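Local coordinates for protein octenoyl-CoA reductase/carboxylase (Streptomyces sp., PDB 4A0S) that reductively carboxylates 2-octenoyl-CoA with NADPH, supplying an extender unit for cinnabaramide polyketide biosynthesis, at residues A[143-148]-A[158-163]. Sequence-based numbering, arbitrary orientation. Where two conformers were deposited one is given.
With CO8 (octanoyl-coenzyme A), chain E.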
loop_
_atom_site.group_PDB
_atom_site.type_symbol
_atom_site.label_atom_id
_atom_site.label_comp_id
_atom_site.label_asym_id
_atom_site.label_seq_id
_atom_site.Cartn_x
_atom_site.Cartn_y
_atom_site.Cartn_z
ATOM N N HIS A 143 -20.026 14.434 4.577
ATOM C CA HIS A 143 -21.065 14.302 5.594
ATOM C C HIS A 143 -21.212 12.811 5.802
ATOM O O HIS A 143 -21.823 12.115 4.995
ATOM C CB HIS A 143 -22.337 14.942 5.050
ATOM C CG HIS A 143 -23.496 14.934 5.995
ATOM N ND1 HIS A 143 -24.359 13.863 6.096
ATOM C CD2 HIS A 143 -23.997 15.897 6.801
ATOM C CE1 HIS A 143 -25.318 14.155 6.957
ATOM N NE2 HIS A 143 -25.125 15.384 7.395
ATOM N N VAL A 144 -20.585 12.303 6.848
ATOM C CA VAL A 144 -20.413 10.860 6.940
ATOM C C VAL A 144 -20.969 10.341 8.257
ATOM O O VAL A 144 -21.143 11.107 9.210
ATOM C CB VAL A 144 -18.935 10.438 6.755
ATOM C CG1 VAL A 144 -18.351 11.078 5.478
ATOM C CG2 VAL A 144 -18.100 10.826 7.960
ATOM N N ASP A 145 -21.215 9.037 8.297
ATOM C CA ASP A 145 -21.786 8.385 9.462
ATOM C C ASP A 145 -20.654 7.708 10.208
ATOM O O ASP A 145 -20.128 6.705 9.781
ATOM C CB ASP A 145 -22.850 7.372 9.033
ATOM C CG ASP A 145 -23.618 6.800 10.201
ATOM O OD1 ASP A 145 -23.082 6.740 11.326
ATOM O OD2 ASP A 145 -24.784 6.411 9.993
ATOM N N GLU A 146 -20.306 8.285 11.338
ATOM C CA GLU A 146 -19.141 7.851 12.098
ATOM C C GLU A 146 -19.385 6.552 12.876
ATOM O O GLU A 146 -18.454 5.973 13.460
ATOM C CB GLU A 146 -18.690 8.972 13.026
ATOM C CG GLU A 146 -18.278 10.252 12.304
ATOM C CD GLU A 146 -19.459 11.111 11.891
ATOM O OE1 GLU A 146 -20.617 10.672 12.035
ATOM O OE2 GLU A 146 -19.230 12.236 11.415
ATOM N N GLN A 147 -20.628 6.077 12.851
ATOM C CA GLN A 147 -21.022 4.810 13.475
ATOM C C GLN A 147 -20.786 3.624 12.579
ATOM O O GLN A 147 -20.631 2.490 13.040
ATOM C CB GLN A 147 -22.507 4.818 13.794
ATOM C CG GLN A 147 -22.811 5.139 15.195
ATOM C CD GLN A 147 -24.276 4.980 15.482
ATOM O OE1 GLN A 147 -24.964 5.962 15.714
ATOM N NE2 GLN A 147 -24.771 3.744 15.430
ATOM N N GLU A 148 -20.779 3.882 11.281
ATOM C CA GLU A 148 -20.523 2.860 10.272
ATOM C C GLU A 148 -19.077 2.447 10.413
ATOM O O GLU A 148 -18.211 3.298 10.420
ATOM C CB GLU A 148 -20.618 3.438 8.874
ATOM C CG GLU A 148 -21.960 3.705 8.408
ATOM C CD GLU A 148 -21.949 3.835 6.927
ATOM O OE1 GLU A 148 -22.004 2.786 6.256
ATOM O OE2 GLU A 148 -21.836 4.978 6.445
ATOM N N GLY A 158 -18.086 4.951 3.913
ATOM C CA GLY A 158 -19.305 4.470 4.552
ATOM C C GLY A 158 -20.441 4.563 3.568
ATOM O O GLY A 158 -20.453 5.440 2.727
ATOM N N THR A 159 -21.409 3.659 3.667
ATOM C CA THR A 159 -22.524 3.697 2.721
ATOM C C THR A 159 -23.401 4.925 2.971
ATOM O O THR A 159 -24.182 5.309 2.115
ATOM C CB THR A 159 -23.369 2.421 2.784
ATOM O OG1 THR A 159 -23.998 2.331 4.056
ATOM C CG2 THR A 159 -22.500 1.214 2.613
ATOM N N GLU A 160 -23.222 5.573 4.116
ATOM C CA GLU A 160 -23.985 6.776 4.433
ATOM C C GLU A 160 -23.183 8.036 4.115
ATOM O O GLU A 160 -23.560 9.136 4.499
ATOM C CB GLU A 160 -24.435 6.772 5.903
ATOM C CG GLU A 160 -25.357 5.597 6.294
ATOM C CD GLU A 160 -26.650 5.562 5.505
ATOM O OE1 GLU A 160 -27.004 6.580 4.874
ATOM O OE2 GLU A 160 -27.310 4.499 5.506
ATOM N N GLN A 161 -22.062 7.867 3.425
ATOM C CA GLN A 161 -21.263 9.017 3.073
ATOM C C GLN A 161 -22.068 9.860 2.108
ATOM O O GLN A 161 -22.579 9.352 1.121
ATOM C CB GLN A 161 -19.934 8.622 2.437
ATOM C CG GLN A 161 -19.153 9.801 1.882
ATOM C CD GLN A 161 -19.600 10.203 0.475
ATOM O OE1 GLN A 161 -19.621 9.376 -0.452
ATOM N NE2 GLN A 161 -19.946 11.473 0.311
ATOM N N ARG A 162 -22.189 11.133 2.431
ATOM C CA ARG A 162 -22.882 12.093 1.591
ATOM C C ARG A 162 -22.060 13.353 1.394
ATOM O O ARG A 162 -21.115 13.607 2.140
ATOM C CB ARG A 162 -24.250 12.417 2.172
ATOM C CG ARG A 162 -25.210 11.254 2.042
ATOM C CD ARG A 162 -26.630 11.615 2.541
ATOM N NE ARG A 162 -27.505 10.482 2.279
ATOM C CZ ARG A 162 -27.526 9.368 3.002
ATOM N NH1 ARG A 162 -26.742 9.244 4.069
ATOM N NH2 ARG A 162 -28.342 8.374 2.659
ATOM N N ALA A 163 -22.406 14.094 0.347
ATOM C CA ALA A 163 -21.820 15.389 0.055
ATOM C C ALA A 163 -22.758 16.445 0.598
ATOM O O ALA A 163 -23.893 16.605 0.137
ATOM C CB ALA A 163 -21.623 15.579 -1.443
HETATM N N1A CO8 E . -36.379 12.412 -10.992
HETATM C C2A CO8 E . -36.571 11.791 -9.827
HETATM N N3A CO8 E . -35.897 10.689 -9.515
HETATM C C4A CO8 E . -34.997 10.186 -10.390
HETATM C C5A CO8 E . -34.765 10.805 -11.613
HETATM C C6A CO8 E . -35.491 11.955 -11.908
HETATM N N6A CO8 E . -35.297 12.591 -13.067
HETATM N N7A CO8 E . -33.835 10.102 -12.260
HETATM C C8A CO8 E . -33.494 9.075 -11.479
HETATM N N9A CO8 E . -34.204 9.126 -10.340
HETATM C C1B CO8 E . -34.165 8.196 -9.179
HETATM C C2B CO8 E . -34.902 6.889 -9.491
HETATM O O2B CO8 E . -35.633 6.445 -8.326
HETATM C C3B CO8 E . -33.732 5.956 -9.793
HETATM O O3B CO8 E . -34.087 4.605 -9.538
HETATM P P3B CO8 E . -34.426 3.708 -10.842
HETATM O O7A CO8 E . -35.881 3.032 -10.559
HETATM O O8A CO8 E . -34.750 4.690 -12.124
HETATM O O9A CO8 E . -33.345 2.752 -11.157
HETATM C C4B CO8 E . -32.650 6.429 -8.829
HETATM O O4B CO8 E . -32.786 7.857 -8.827
HETATM C C5B CO8 E . -31.240 6.198 -9.386
HETATM O O5B CO8 E . -30.271 6.786 -8.493
HETATM P P1A CO8 E . -29.946 6.061 -7.057
HETATM O O1A CO8 E . -28.798 7.006 -6.326
HETATM O O2A CO8 E . -31.128 5.928 -6.147
HETATM O O3A CO8 E . -29.404 4.552 -7.428
HETATM P P2A CO8 E . -27.868 4.045 -7.709
HETATM O O4A CO8 E . -27.954 2.956 -8.874
HETATM O O5A CO8 E . -27.162 3.518 -6.495
HETATM O O6A CO8 E . -27.071 5.307 -8.371
HETATM C CBP CO8 E . -25.224 6.903 -8.678
HETATM C CCP CO8 E . -25.703 5.590 -8.014
HETATM C CDP CO8 E . -25.089 6.599 -10.180
HETATM C CEP CO8 E . -23.839 7.223 -8.115
HETATM C CAP CO8 E . -26.251 8.050 -8.391
HETATM O OAP CO8 E . -26.592 8.182 -6.973
HETATM C C9P CO8 E . -25.850 9.429 -8.986
HETATM O O9P CO8 E . -25.961 9.616 -10.204
HETATM N N8P CO8 E . -25.431 10.374 -8.112
HETATM C C7P CO8 E . -25.102 11.767 -8.536
HETATM C C6P CO8 E . -23.585 12.079 -8.671
HETATM C C5P CO8 E . -23.365 12.935 -9.941
HETATM O O5P CO8 E . -23.647 12.475 -11.045
HETATM N N4P CO8 E . -23.015 14.216 -9.849
HETATM C C3P CO8 E . -22.473 14.971 -8.725
HETATM C C2P CO8 E . -21.039 15.236 -9.208
HETATM S S1P CO8 E . -19.792 14.563 -8.047
HETATM C "C1'" CO8 E . -19.337 16.052 -7.294
HETATM O "O1'" CO8 E . -19.415 17.154 -7.867
HETATM C "C2'" CO8 E . -18.911 15.902 -5.992
HETATM C "C3'" CO8 E . -18.485 16.953 -5.212
HETATM C "C4'" CO8 E . -18.033 16.697 -3.912
HETATM C "C5'" CO8 E . -18.407 15.343 -3.329
HETATM C "C6'" CO8 E . -17.938 15.399 -1.859
HETATM C "C7'" CO8 E . -18.027 14.026 -1.255
HETATM C "C8'" CO8 E . -17.689 14.150 0.234
HETATM O O HOH W 1 -24.654 11.279 5.560
#
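Gly-158 opens a type I turn to Gln-161 and brings its CA 3.2 Å from Glu-148 OE2, in the GroES-like domain where loop 143-148 meets strand 162-163. Thr-159 follows, giving its backbone N (2.8 Å) and its OG1 to Glu-148 OE1; the N meets the syn lone pair, while the hydroxyl comes from above the carboxylate plane. Glu-160 N donates to Glu-148 OE2 at 2.8 Å, with Glu-148 CD anti to its CA (chi2 -162°). An alanine in place of Glu-148 would probably leave both amides and the Thr-159 hydroxyl without this acceptor and let the turn shift.

Glu-160 CB also packs on Asp-145 CB at 3.6 Å, the two side chains lying side by side; the Asp-145 carboxylate goes to Arg-129 and Arg-130 of a second subunit. At Gln-161, CG touches Val-144 CG1 (3.9 Å), NE2 makes van der Waals contact with the terminal octanoyl carbons, and OE1 binds Arg-328 of a third subunit. Arg-162 and His-143 form an antiparallel hydrogen-bonded pair: His-143 N to Arg-162 O and Arg-162 N to His-143 O are both 2.8 Å. One water joins His-143 O, Glu-160 O and, in the ring plane, His-143 ND1. Arg-162 NH1 and NH2 grip Glu-160 OE1 end-on in a salt bridge. Ala-163 CB lies 3.7 Å from C6' of octanoyl-CoA. Two successive N-H groups and a hydroxyl thus probably stabilise the Glu-148 charge, holding the turn beside strands bordering the acyl chain.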